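Local atomic coordinates of sulfonate ABC transporter, periplasmic sulfonate-binding protein SsuA (Methylobacillus flagellatus, PDB entry 3UIF), a protein that probably binds sulfonate or sulfate-ester compounds in the periplasm and delivers them to an ABC transporter for uptake. Residues A[59-64]-A[80-85]; A[69-74]-A[208-213]; A[284-289]-A[296-301]; A[74-79]-A[279-284]; A[24-29]-A[223-228]. One frame throughout, in Å; residues are numbered along the deposited sequence.

Contact 1 of 5, residues A[59-64]-A[80-85]; sequences VINEGF and IILNAS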
# COMPACT_ATOMS: atom_id res chain seq x y z
N VAL A 59 -1.13 4.78 -17.72
CA VAL A 59 0.14 5.48 -17.52
C VAL A 59 1.19 4.56 -16.86
O VAL A 59 2.23 4.32 -17.46
CB VAL A 59 -0.04 6.82 -16.76
CG1 VAL A 59 1.29 7.44 -16.38
CG2 VAL A 59 -0.83 7.81 -17.61
N ILE A 60 0.93 4.03 -15.66
CA ILE A 60 1.98 3.24 -15.00
C ILE A 60 2.13 1.84 -15.58
O ILE A 60 3.14 1.56 -16.20
CB ILE A 60 1.89 3.21 -13.46
CG1 ILE A 60 1.90 4.64 -12.88
CG2 ILE A 60 3.07 2.42 -12.90
CD1 ILE A 60 1.66 4.73 -11.38
N ASN A 61 1.14 0.96 -15.39
CA ASN A 61 1.21 -0.38 -15.98
C ASN A 61 1.58 -0.36 -17.46
O ASN A 61 2.36 -1.18 -17.92
CB ASN A 61 -0.10 -1.15 -15.77
CG ASN A 61 -0.26 -1.64 -14.35
OD1 ASN A 61 0.61 -1.44 -13.52
ND2 ASN A 61 -1.39 -2.29 -14.07
N GLU A 62 1.02 0.61 -18.18
CA GLU A 62 1.30 0.80 -19.61
C GLU A 62 2.73 1.25 -19.93
O GLU A 62 3.35 0.76 -20.89
CB GLU A 62 0.28 1.77 -20.22
CG GLU A 62 0.59 2.23 -21.63
CD GLU A 62 0.79 1.09 -22.60
OE1 GLU A 62 0.25 -0.01 -22.33
OE2 GLU A 62 1.50 1.28 -23.63
N GLY A 63 3.24 2.20 -19.14
CA GLY A 63 4.63 2.67 -19.24
C GLY A 63 5.62 1.55 -18.98
O GLY A 63 6.64 1.42 -19.67
N PHE A 64 5.30 0.73 -17.98
CA PHE A 64 6.03 -0.51 -17.75
C PHE A 64 5.99 -1.43 -18.98
O PHE A 64 7.03 -1.90 -19.45
CB PHE A 64 5.49 -1.23 -16.53
CG PHE A 64 6.07 -0.75 -15.22
CD1 PHE A 64 7.44 -0.55 -15.07
CD2 PHE A 64 5.24 -0.54 -14.11
CE1 PHE A 64 7.98 -0.14 -13.86
CE2 PHE A 64 5.78 -0.14 -12.89
CZ PHE A 64 7.15 0.06 -12.77
N ILE A 80 0.47 -6.78 -9.70
CA ILE A 80 -0.14 -8.12 -9.77
C ILE A 80 -0.97 -8.31 -11.05
O ILE A 80 -0.84 -9.33 -11.72
CB ILE A 80 -1.00 -8.42 -8.51
CG1 ILE A 80 -0.10 -8.71 -7.29
CG2 ILE A 80 -1.97 -9.58 -8.75
CD1 ILE A 80 -0.80 -8.63 -5.96
N ILE A 81 -1.81 -7.32 -11.39
CA ILE A 81 -2.65 -7.39 -12.60
C ILE A 81 -1.82 -7.37 -13.89
O ILE A 81 -2.12 -8.09 -14.83
CB ILE A 81 -3.74 -6.29 -12.59
CG1 ILE A 81 -4.73 -6.54 -11.44
CG2 ILE A 81 -4.46 -6.18 -13.93
CD1 ILE A 81 -5.42 -5.29 -10.94
N LEU A 82 -0.79 -6.54 -13.91
CA LEU A 82 0.16 -6.49 -15.02
C LEU A 82 0.89 -7.83 -15.22
O LEU A 82 0.91 -8.38 -16.33
CB LEU A 82 1.17 -5.35 -14.78
CG LEU A 82 2.29 -5.12 -15.79
CD1 LEU A 82 1.73 -4.93 -17.20
CD2 LEU A 82 3.17 -3.95 -15.37
N ASN A 83 1.47 -8.33 -14.13
CA ASN A 83 2.24 -9.57 -14.14
C ASN A 83 1.46 -10.81 -14.53
O ASN A 83 2.02 -11.75 -15.09
CB ASN A 83 2.93 -9.77 -12.80
CG ASN A 83 4.11 -8.85 -12.62
OD1 ASN A 83 4.69 -8.38 -13.59
ND2 ASN A 83 4.48 -8.59 -11.37
N ALA A 84 0.17 -10.82 -14.23
CA ALA A 84 -0.68 -11.93 -14.65
C ALA A 84 -0.71 -12.01 -16.18
O ALA A 84 -0.51 -13.08 -16.75
CB ALA A 84 -2.07 -11.78 -14.07
N SER A 85 -0.92 -10.86 -16.83
CA SER A 85 -0.89 -10.74 -18.29
C SER A 85 0.44 -11.21 -18.87
O SER A 85 0.47 -11.86 -19.91
CB SER A 85 -1.14 -9.30 -18.73
OG SER A 85 -2.25 -8.74 -18.06
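Asn61 and Leu82 mark the closest approach of the two helical backbones, their CA atoms lying 6.3 Å apart. Leu82 makes every close contact from its side. Its CG is anti to the backbone N (chi1 178°), which carries the branched end across to helix 56-65, and there CD2 reaches to 3.8 Å from Phe64 CB. The two methyls also straddle a backbone oxygen, CD1 and CD2 each being 3.9 Å from Asn61 O. The Phe64 side chain runs at about a right angle to that of Leu82. Helix 56-65 is the connection of a beta-alpha-beta crossover: it joins strand 44-51 to strand 71-75, both parallel to strand 6-17, and helix 77-85 leaves the end of the same strand 71-75 to pack beside it. The amide of Asn61 slides past Leu82 in the opposite direction, its CG 4.0 Å from Leu82 CB. Its polar ends are turned to other partners: OD1 is hydrogen-bonded to Tyr74 OH and ND2 makes a weak bond to Pro78 O, which between them fix the rotation of the amide. With an alanine here, Tyr74 OH and Pro78 O would probably be left without this side-chain partner, and a gap would open beside Leu82 CB. Ile80 turns the other way, against Ala285, Val286 and Ala289 of helix 276-291.

Contact 2 of 5, residues A[69-74]-A[208-213]; sequences IDFGIY and NDFVKQ
Phe210 offers one ring face to two neighbours in sequence, Asp70 and Phe71, and both come to that same face. Over part of it sits Asp70 CB, in a CH-pi contact 4.2 Å from the centroid of the Phe210 ring; the carboxylate continues over the ring margin, its plane only 24° from that of the ring, with OD1 3.8 Å from Phe210 CD1. Phe71 arrives differently, edge first. The two aromatic rings form an offset edge-to-face pair with their centroids 5.2 Å apart and planes at 73°, and Phe71 CE2 approaches Phe210 CE2 and CD2. Strand 71-75 lies in the mixed sheet between strand 6-17, parallel to it, and strand 202-207, antiparallel to it; helix 208-213 follows directly on strand 202-207, so the contact folds this short helix against the start of a neighbouring strand. Phe210 has its CG anti to the backbone N (chi1 -175°), and this aims the ring from the helix at the strand. Were a serine to stand in its place, the edge of Phe71 would probably lose its aromatic face and Asp70 CB its cover. The Asp70 carboxylate is held elsewhere, OD1 by a salt bridge to Arg207 and OD2 by the backbone N of Arg9.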
# COMPACT_ATOMS: atom_id res chain seq x y z
N ILE A 69 8.92 3.38 -18.70
CA ILE A 69 9.06 3.67 -17.28
C ILE A 69 9.97 2.58 -16.74
O ILE A 69 9.95 1.47 -17.27
CB ILE A 69 7.70 3.63 -16.57
CG1 ILE A 69 6.91 4.90 -16.90
CG2 ILE A 69 7.84 3.48 -15.07
CD1 ILE A 69 5.43 4.81 -16.58
N ASP A 70 10.77 2.89 -15.73
CA ASP A 70 11.76 1.94 -15.25
C ASP A 70 11.43 1.44 -13.87
O ASP A 70 11.58 0.25 -13.58
CB ASP A 70 13.14 2.59 -15.26
CG ASP A 70 13.49 3.17 -16.62
OD1 ASP A 70 13.22 2.50 -17.64
OD2 ASP A 70 14.02 4.29 -16.68
N PHE A 71 10.97 2.35 -13.02
CA PHE A 71 10.60 2.06 -11.66
C PHE A 71 9.26 2.67 -11.37
O PHE A 71 8.87 3.64 -12.01
CB PHE A 71 11.62 2.65 -10.70
CG PHE A 71 12.92 1.92 -10.71
CD1 PHE A 71 13.13 0.84 -9.87
CD2 PHE A 71 13.93 2.31 -11.58
CE1 PHE A 71 14.33 0.17 -9.89
CE2 PHE A 71 15.14 1.64 -11.61
CZ PHE A 71 15.34 0.57 -10.77
N GLY A 72 8.58 2.12 -10.37
CA GLY A 72 7.26 2.60 -9.98
C GLY A 72 7.01 2.39 -8.51
O GLY A 72 7.11 1.29 -8.00
N ILE A 73 6.68 3.47 -7.81
CA ILE A 73 6.35 3.38 -6.41
C ILE A 73 4.85 3.45 -6.22
O ILE A 73 4.25 4.53 -6.22
CB ILE A 73 7.06 4.45 -5.58
CG1 ILE A 73 8.58 4.40 -5.83
CG2 ILE A 73 6.74 4.22 -4.11
CD1 ILE A 73 9.36 5.62 -5.37
N TYR A 74 4.24 2.28 -6.08
CA TYR A 74 2.80 2.20 -5.91
C TYR A 74 2.41 0.90 -5.23
O TYR A 74 3.30 0.17 -4.76
CB TYR A 74 2.07 2.48 -7.23
CG TYR A 74 2.21 1.47 -8.36
CD1 TYR A 74 1.21 1.38 -9.34
CD2 TYR A 74 3.30 0.61 -8.46
CE1 TYR A 74 1.30 0.48 -10.39
CE2 TYR A 74 3.39 -0.30 -9.51
CZ TYR A 74 2.38 -0.36 -10.47
OH TYR A 74 2.46 -1.25 -11.52
N ASN A 208 11.49 -5.66 -15.31
CA ASN A 208 12.35 -6.84 -15.26
C ASN A 208 13.59 -6.70 -16.14
O ASN A 208 14.70 -6.99 -15.70
CB ASN A 208 11.55 -8.10 -15.61
CG ASN A 208 10.60 -8.53 -14.49
OD1 ASN A 208 10.66 -8.03 -13.36
ND2 ASN A 208 9.72 -9.47 -14.80
N ASP A 209 13.36 -6.23 -17.36
CA ASP A 209 14.41 -5.93 -18.33
C ASP A 209 15.36 -4.84 -17.87
O ASP A 209 16.53 -4.82 -18.26
CB ASP A 209 13.78 -5.44 -19.64
CG ASP A 209 13.27 -6.57 -20.50
OD1 ASP A 209 12.67 -6.25 -21.56
OD2 ASP A 209 13.45 -7.75 -20.13
N PHE A 210 14.84 -3.89 -17.09
CA PHE A 210 15.70 -2.83 -16.59
C PHE A 210 16.71 -3.36 -15.56
O PHE A 210 17.89 -3.00 -15.59
CB PHE A 210 14.92 -1.67 -15.98
CG PHE A 210 15.81 -0.55 -15.57
CD1 PHE A 210 16.15 0.44 -16.48
CD2 PHE A 210 16.39 -0.55 -14.30
CE1 PHE A 210 17.03 1.45 -16.11
CE2 PHE A 210 17.26 0.45 -13.94
CZ PHE A 210 17.58 1.46 -14.84
N VAL A 211 16.22 -4.21 -14.67
CA VAL A 211 17.02 -4.84 -13.63
C VAL A 211 18.10 -5.72 -14.25
O VAL A 211 19.28 -5.58 -13.94
CB VAL A 211 16.13 -5.69 -12.71
CG1 VAL A 211 16.96 -6.48 -11.70
CG2 VAL A 211 15.12 -4.79 -12.00
N LYS A 212 17.67 -6.62 -15.15
CA LYS A 212 18.58 -7.53 -15.83
C LYS A 212 19.70 -6.75 -16.49
O LYS A 212 20.86 -7.14 -16.41
CB LYS A 212 17.85 -8.42 -16.85
CG LYS A 212 17.36 -9.76 -16.29
CD LYS A 212 16.92 -10.73 -17.39
CE LYS A 212 18.10 -11.51 -17.98
NZ LYS A 212 17.73 -12.67 -18.85
N GLN A 213 19.37 -5.63 -17.13
CA GLN A 213 20.38 -4.82 -17.79
C GLN A 213 21.19 -3.94 -16.81
O GLN A 213 22.38 -3.73 -17.01
CB GLN A 213 19.74 -3.96 -18.91
CG GLN A 213 19.25 -4.77 -20.11
CD GLN A 213 20.38 -5.22 -21.02
OE1 GLN A 213 20.85 -6.38 -20.95
NE2 GLN A 213 20.84 -4.32 -21.89

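Contact 3 of 5, residues A[284-289]-A[296-301]; sequences KAVAYA and RTQADV
Val286 projects from helix 276-291 into the returning chain, and Gln298 lies obliquely across it. The valine splits its methyls between two parts of the loop. CG1, anti to the backbone N (chi1 169°), meets the Gln298 side chain along its length, 3.7 Å from CB and 3.5 Å from OE1 of that residue, and it also lies 3.5 Å from Ala299 O. CG2 points the other way along the loop and meets Val301 CG2 at 4.1 Å, the two valines sliding past each other in opposite directions. Gln298 is stretched out beyond CG over the helix surface, which brings its amide over the neighbouring residue, with Gln298 NE2 3.9 Å from Ala287 CA. No polar bond to this part of the helix results; NE2 is hydrogen-bonded instead to Gln290 OE1, one turn further on, and that bond keeps the extended chain laid down along the helix. Val286 also touches Ile80 of helix 77-85, and Ala299 rests on Asn83 of that helix. The arrangement is a helix followed by a loop that doubles back and packs on it, finished by an N-cap: Asp300 stands right before helix 301-304, its OD1 weakly bonded to Gln302 N.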
# COMPACT_ATOMS: atom_id res chain seq x y z
N LYS A 284 -1.58 -14.57 -1.01
CA LYS A 284 -3.00 -14.36 -0.79
C LYS A 284 -3.59 -13.38 -1.81
O LYS A 284 -4.64 -13.66 -2.42
CB LYS A 284 -3.26 -13.87 0.63
CG LYS A 284 -3.31 -14.98 1.66
CD LYS A 284 -3.68 -14.42 3.02
CE LYS A 284 -3.98 -15.53 4.02
NZ LYS A 284 -4.64 -14.97 5.24
N ALA A 285 -2.88 -12.27 -2.01
CA ALA A 285 -3.30 -11.23 -2.93
C ALA A 285 -3.40 -11.71 -4.37
O ALA A 285 -4.31 -11.30 -5.09
CB ALA A 285 -2.37 -10.02 -2.83
N VAL A 286 -2.49 -12.58 -4.80
CA VAL A 286 -2.55 -13.07 -6.18
C VAL A 286 -3.76 -14.00 -6.37
O VAL A 286 -4.40 -13.97 -7.41
CB VAL A 286 -1.23 -13.72 -6.64
CG1 VAL A 286 -1.40 -14.46 -7.95
CG2 VAL A 286 -0.17 -12.64 -6.80
N ALA A 287 -4.08 -14.78 -5.34
CA ALA A 287 -5.25 -15.68 -5.36
C ALA A 287 -6.54 -14.88 -5.43
O ALA A 287 -7.44 -15.24 -6.20
CB ALA A 287 -5.27 -16.61 -4.15
N TYR A 288 -6.62 -13.80 -4.65
CA TYR A 288 -7.80 -12.93 -4.60
C TYR A 288 -8.00 -12.16 -5.90
O TYR A 288 -9.13 -11.91 -6.32
CB TYR A 288 -7.72 -11.97 -3.41
CG TYR A 288 -8.38 -10.62 -3.65
CD1 TYR A 288 -7.64 -9.54 -4.17
CD2 TYR A 288 -9.73 -10.42 -3.36
CE1 TYR A 288 -8.24 -8.31 -4.40
CE2 TYR A 288 -10.33 -9.19 -3.58
CZ TYR A 288 -9.59 -8.14 -4.10
OH TYR A 288 -10.18 -6.92 -4.32
N ALA A 289 -6.89 -11.73 -6.50
CA ALA A 289 -6.96 -10.99 -7.77
C ALA A 289 -7.65 -11.82 -8.86
O ALA A 289 -8.46 -11.31 -9.64
CB ALA A 289 -5.58 -10.57 -8.22
N ARG A 296 -7.57 -13.25 -15.28
CA ARG A 296 -7.88 -14.64 -15.63
C ARG A 296 -6.88 -15.58 -14.96
O ARG A 296 -7.25 -16.64 -14.45
CB ARG A 296 -7.85 -14.84 -17.14
CG ARG A 296 -8.51 -13.73 -17.93
CD ARG A 296 -8.52 -13.99 -19.43
NE ARG A 296 -9.19 -15.24 -19.83
CZ ARG A 296 -10.48 -15.54 -19.60
NH1 ARG A 296 -11.27 -14.70 -18.94
NH2 ARG A 296 -10.97 -16.71 -20.02
N THR A 297 -5.63 -15.14 -14.93
CA THR A 297 -4.45 -15.93 -14.56
C THR A 297 -3.91 -15.55 -13.17
O THR A 297 -4.30 -14.52 -12.60
CB THR A 297 -3.39 -15.78 -15.70
OG1 THR A 297 -3.69 -16.72 -16.73
CG2 THR A 297 -1.93 -15.97 -15.24
N GLN A 298 -3.05 -16.40 -12.61
CA GLN A 298 -2.31 -16.06 -11.39
C GLN A 298 -0.82 -15.83 -11.67
O GLN A 298 -0.14 -16.69 -12.19
CB GLN A 298 -2.48 -17.13 -10.33
CG GLN A 298 -3.77 -17.04 -9.53
CD GLN A 298 -3.68 -17.80 -8.21
OE1 GLN A 298 -2.69 -17.70 -7.49
NE2 GLN A 298 -4.73 -18.55 -7.89
N ALA A 299 -0.33 -14.65 -11.31
CA ALA A 299 1.09 -14.32 -11.46
C ALA A 299 1.94 -15.24 -10.59
O ALA A 299 1.56 -15.56 -9.47
CB ALA A 299 1.33 -12.87 -11.07
N ASP A 300 3.09 -15.66 -11.12
CA ASP A 300 4.10 -16.38 -10.35
C ASP A 300 4.66 -15.44 -9.27
O ASP A 300 5.31 -14.43 -9.59
CB ASP A 300 5.19 -16.87 -11.32
CG ASP A 300 6.30 -17.68 -10.64
OD1 ASP A 300 6.25 -17.92 -9.41
OD2 ASP A 300 7.23 -18.10 -11.35
N VAL A 301 4.39 -15.75 -8.01
CA VAL A 301 4.77 -14.88 -6.89
C VAL A 301 6.28 -14.77 -6.75
O VAL A 301 6.82 -13.68 -6.53
CB VAL A 301 4.15 -15.34 -5.55
CG1 VAL A 301 4.61 -14.47 -4.40
CG2 VAL A 301 2.62 -15.34 -5.62

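Contact 4 of 5, residues A[74-79]-A[279-284]; sequences YGDLPP and QEHYRK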
# COMPACT_ATOMS: atom_id res chain seq x y z
N TYR A 74 4.24 2.28 -6.08
CA TYR A 74 2.80 2.20 -5.91
C TYR A 74 2.41 0.90 -5.23
O TYR A 74 3.30 0.17 -4.76
CB TYR A 74 2.07 2.48 -7.23
CG TYR A 74 2.21 1.47 -8.36
CD1 TYR A 74 1.21 1.38 -9.34
CD2 TYR A 74 3.30 0.61 -8.46
CE1 TYR A 74 1.30 0.48 -10.39
CE2 TYR A 74 3.39 -0.30 -9.51
CZ TYR A 74 2.38 -0.36 -10.47
OH TYR A 74 2.46 -1.25 -11.52
N GLY A 75 1.12 0.61 -5.15
CA GLY A 75 0.62 -0.55 -4.41
C GLY A 75 0.86 -1.87 -5.12
O GLY A 75 1.35 -1.89 -6.24
N ASP A 76 0.50 -2.97 -4.48
CA ASP A 76 0.72 -4.29 -5.08
C ASP A 76 -0.38 -4.73 -6.02
O ASP A 76 -0.19 -5.65 -6.82
CB ASP A 76 0.88 -5.36 -4.00
CG ASP A 76 -0.26 -5.35 -2.98
OD1 ASP A 76 -0.34 -6.33 -2.20
OD2 ASP A 76 -1.06 -4.38 -2.93
N LEU A 77 -1.55 -4.10 -5.94
CA LEU A 77 -2.63 -4.59 -6.79
C LEU A 77 -2.36 -4.41 -8.31
O LEU A 77 -2.35 -5.40 -9.05
CB LEU A 77 -4.00 -4.08 -6.34
CG LEU A 77 -5.17 -4.91 -6.93
CD1 LEU A 77 -5.06 -6.40 -6.60
CD2 LEU A 77 -6.51 -4.35 -6.50
N PRO A 78 -2.10 -3.16 -8.77
CA PRO A 78 -1.77 -3.02 -10.21
C PRO A 78 -0.67 -3.95 -10.76
O PRO A 78 -0.93 -4.65 -11.75
CB PRO A 78 -1.42 -1.53 -10.35
CG PRO A 78 -2.30 -0.89 -9.32
CD PRO A 78 -2.30 -1.84 -8.14
N PRO A 79 0.54 -3.99 -10.14
CA PRO A 79 1.61 -4.85 -10.67
C PRO A 79 1.25 -6.33 -10.68
O PRO A 79 1.67 -7.06 -11.58
CB PRO A 79 2.78 -4.58 -9.73
CG PRO A 79 2.23 -3.93 -8.52
CD PRO A 79 0.94 -3.27 -8.92
N GLN A 279 5.53 -12.62 1.97
CA GLN A 279 5.29 -13.71 1.04
C GLN A 279 3.81 -14.13 1.08
O GLN A 279 3.14 -14.21 0.05
CB GLN A 279 6.19 -14.90 1.35
CG GLN A 279 7.64 -14.69 0.91
CD GLN A 279 8.64 -15.56 1.70
OE1 GLN A 279 8.43 -16.77 1.91
NE2 GLN A 279 9.73 -14.93 2.15
N GLU A 280 3.31 -14.36 2.29
CA GLU A 280 1.93 -14.79 2.48
C GLU A 280 0.89 -13.77 1.95
O GLU A 280 -0.07 -14.14 1.25
CB GLU A 280 1.74 -15.07 3.97
CG GLU A 280 0.35 -15.48 4.37
CD GLU A 280 -0.04 -16.82 3.80
OE1 GLU A 280 0.79 -17.46 3.10
OE2 GLU A 280 -1.20 -17.23 4.05
N HIS A 281 1.09 -12.50 2.26
CA HIS A 281 0.27 -11.45 1.70
C HIS A 281 0.25 -11.53 0.18
O HIS A 281 -0.80 -11.40 -0.43
CB HIS A 281 0.75 -10.08 2.18
CG HIS A 281 0.09 -8.93 1.49
ND1 HIS A 281 -1.15 -8.49 1.82
CD2 HIS A 281 0.52 -8.14 0.41
CE1 HIS A 281 -1.49 -7.45 1.01
NE2 HIS A 281 -0.47 -7.25 0.15
N TYR A 282 1.41 -11.74 -0.43
CA TYR A 282 1.50 -11.81 -1.90
C TYR A 282 0.85 -13.06 -2.52
O TYR A 282 0.12 -12.95 -3.51
CB TYR A 282 2.93 -11.59 -2.37
CG TYR A 282 3.22 -10.12 -2.46
CD1 TYR A 282 2.95 -9.42 -3.64
CD2 TYR A 282 3.73 -9.42 -1.36
CE1 TYR A 282 3.19 -8.06 -3.73
CE2 TYR A 282 3.97 -8.05 -1.44
CZ TYR A 282 3.69 -7.38 -2.62
OH TYR A 282 3.91 -6.03 -2.74
N ARG A 283 1.11 -14.22 -1.93
CA ARG A 283 0.37 -15.43 -2.23
C ARG A 283 -1.14 -15.18 -2.11
O ARG A 283 -1.91 -15.53 -3.01
CB ARG A 283 0.81 -16.59 -1.31
CG ARG A 283 -0.01 -17.86 -1.51
CD ARG A 283 0.25 -18.98 -0.48
NE ARG A 283 -0.43 -18.78 0.82
CZ ARG A 283 -1.72 -19.01 1.06
NH1 ARG A 283 -2.21 -18.82 2.28
NH2 ARG A 283 -2.53 -19.45 0.10
N LYS A 284 -1.58 -14.57 -1.01
CA LYS A 284 -3.00 -14.36 -0.79
C LYS A 284 -3.59 -13.38 -1.81
O LYS A 284 -4.64 -13.66 -2.42
CB LYS A 284 -3.26 -13.87 0.63
CG LYS A 284 -3.31 -14.98 1.66
CD LYS A 284 -3.68 -14.42 3.02
CE LYS A 284 -3.98 -15.53 4.02
NZ LYS A 284 -4.64 -14.97 5.24
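Asp76 packs its CB against the phenol end of Tyr282, 3.6 Å from CE1 of that ring, while its carboxylate reaches past to His281. It belongs to the short link between strand 71-75 and helix 77-85 in what is, by family, a type II periplasmic binding fold, and the contact pins this link to helix 276-291 across 199 intervening residues. CG of Asp76 sits between its own backbone N and carbonyl carbon (chi1 52°), which sends the carboxylate toward the helix. There His281 NE2 gives a hydrogen bond to Asp76 OD1, 2.5 Å long, though the exact length should not be leaned on. The N-H...O angle of 143° is bent; the donor comes from the syn side, somewhat out of the carboxylate plane, yet carboxylate and imidazole are nearly coplanar, 15° apart. The second ring nitrogen, ND1, is hydrogen-bonded to Asp197 O, and with both nitrogens held the ring can scarcely turn. A carbonyl on one side and a carboxylate on the other would probably favour a protonated imidazole. Tyr282, which also touches Trp205 and Leu91, covers the carboxylate oxygen with one ring face: OD1 of Asp76 lies over it, 4.2 Å from Tyr282 CZ.

Contact 5 of 5, residues A[24-29]-A[223-228]; sequences AGSASL and TAYLKS
Leu29 and Ser228 bring the backbones nearest, with 7.2 Å between their CA atoms, where the opening turn of helix 26-32 faces the middle of the long helix 215-233. Gly25, at the N-cap position with a positive phi, starts the shorter helix. Ser26 in its first turn and Tyr225 meet through their hydroxyls: OG is anti to the backbone N (chi1 -158°), and the tyrosine stretches its ring across so that Ser26 OG sits at the ring edge, near its plane. The two oxygens are hydrogen-bonded, but the modelled 2.4 Å between Ser26 OG and Tyr225 OH is doubtful, and either could be the donor. One turn on, Leu29 faces Ser228 more loosely, CG of the leucine 4.2 Å from CB of the serine and CD1 4.0 Å from Ser228 O. Trp231 and Val232 of the same long helix, and Trp270, also touch Leu29. Trp95 touches both Ser26 and Tyr225. A bound glycerol, probably from the crystallisation liquor, lies about 4 Å from the Ser26 side chain. The glycerol may mark a pocket; a helix N terminus beside it would be consistent with the substrate cleft of type II periplasmic binding proteins, where helix N termini often face the ligand.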
# COMPACT_ATOMS: atom_id res chain seq x y z
N ALA A 24 1.49 8.78 -2.75
CA ALA A 24 1.07 7.67 -1.86
C ALA A 24 2.11 7.27 -0.78
O ALA A 24 2.79 6.23 -0.88
CB ALA A 24 0.60 6.47 -2.68
N GLY A 25 2.23 8.13 0.25
CA GLY A 25 3.00 7.88 1.47
C GLY A 25 4.50 7.79 1.22
O GLY A 25 5.27 8.74 1.55
N SER A 26 4.92 6.65 0.65
CA SER A 26 6.34 6.38 0.47
C SER A 26 7.00 7.38 -0.48
O SER A 26 8.09 7.90 -0.21
CB SER A 26 6.53 4.97 -0.05
OG SER A 26 7.83 4.52 0.23
N ALA A 27 6.31 7.64 -1.60
CA ALA A 27 6.82 8.49 -2.65
C ALA A 27 7.05 9.93 -2.19
O ALA A 27 8.09 10.52 -2.52
CB ALA A 27 5.90 8.45 -3.86
N SER A 28 6.12 10.49 -1.42
CA SER A 28 6.25 11.90 -1.01
C SER A 28 7.61 12.15 -0.33
O SER A 28 8.32 13.12 -0.64
CB SER A 28 5.09 12.31 -0.10
OG SER A 28 4.85 11.28 0.85
N LEU A 29 7.96 11.23 0.56
CA LEU A 29 9.22 11.21 1.30
C LEU A 29 10.42 11.11 0.37
O LEU A 29 11.47 11.72 0.60
CB LEU A 29 9.17 10.02 2.26
CG LEU A 29 10.45 9.40 2.81
CD1 LEU A 29 11.05 10.30 3.89
CD2 LEU A 29 10.12 8.03 3.37
N THR A 223 19.38 1.23 -2.36
CA THR A 223 20.17 1.76 -1.26
C THR A 223 19.70 3.18 -0.91
O THR A 223 19.45 3.47 0.26
CB THR A 223 21.67 1.75 -1.58
OG1 THR A 223 22.13 0.40 -1.65
CG2 THR A 223 22.43 2.48 -0.52
N ALA A 224 19.56 4.04 -1.92
CA ALA A 224 19.12 5.42 -1.69
C ALA A 224 17.73 5.49 -1.06
O ALA A 224 17.51 6.25 -0.13
CB ALA A 224 19.19 6.24 -2.97
N TYR A 225 16.81 4.68 -1.57
CA TYR A 225 15.48 4.55 -1.02
C TYR A 225 15.48 4.21 0.47
O TYR A 225 14.85 4.91 1.27
CB TYR A 225 14.72 3.46 -1.75
CG TYR A 225 13.31 3.28 -1.25
CD1 TYR A 225 12.30 4.16 -1.61
CD2 TYR A 225 12.97 2.19 -0.44
CE1 TYR A 225 11.00 3.99 -1.17
CE2 TYR A 225 11.69 1.99 0.02
CZ TYR A 225 10.70 2.90 -0.35
OH TYR A 225 9.40 2.72 0.09
N LEU A 226 16.15 3.13 0.83
CA LEU A 226 16.23 2.72 2.23
C LEU A 226 16.85 3.78 3.16
O LEU A 226 16.46 3.89 4.32
CB LEU A 226 16.95 1.37 2.36
CG LEU A 226 16.19 0.21 1.71
CD1 LEU A 226 16.98 -1.08 1.82
CD2 LEU A 226 14.80 0.04 2.31
N LYS A 227 17.79 4.56 2.63
CA LYS A 227 18.34 5.67 3.42
C LYS A 227 17.24 6.60 3.87
O LYS A 227 17.17 6.95 5.06
CB LYS A 227 19.40 6.42 2.65
CG LYS A 227 20.79 5.85 2.83
CD LYS A 227 21.72 6.34 1.74
CE LYS A 227 23.00 6.87 2.36
NZ LYS A 227 24.05 7.06 1.33
N SER A 228 16.35 6.98 2.95
CA SER A 228 15.21 7.82 3.27
C SER A 228 14.28 7.12 4.28
O SER A 228 13.84 7.73 5.26
CB SER A 228 14.42 8.18 2.01
OG SER A 228 15.20 8.94 1.11

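How the contacts relate
From the N terminus, contact 5 opens first at 24-29 and closes the loop at 223-228, tying helix 26-32 to helix 215-233; contacts 1 and 2 are nested within it. Those two cross: contact 1 joins helices 56-65 and 77-85, while contact 2 starts between them and closes at helix 208-213. Contact 4 crosses contacts 1, 2 and 5, running from the end of strand 71-75, where it shares Tyr74 with contact 2, to helix 276-291. Contact 3 then follows in series on that helix, sharing Lys284 with contact 4. Contacts 1 and 3 touch where helix 77-85 meets helix 276-291 and its return loop. Contact 5 lies across the chain's centre from contact 3.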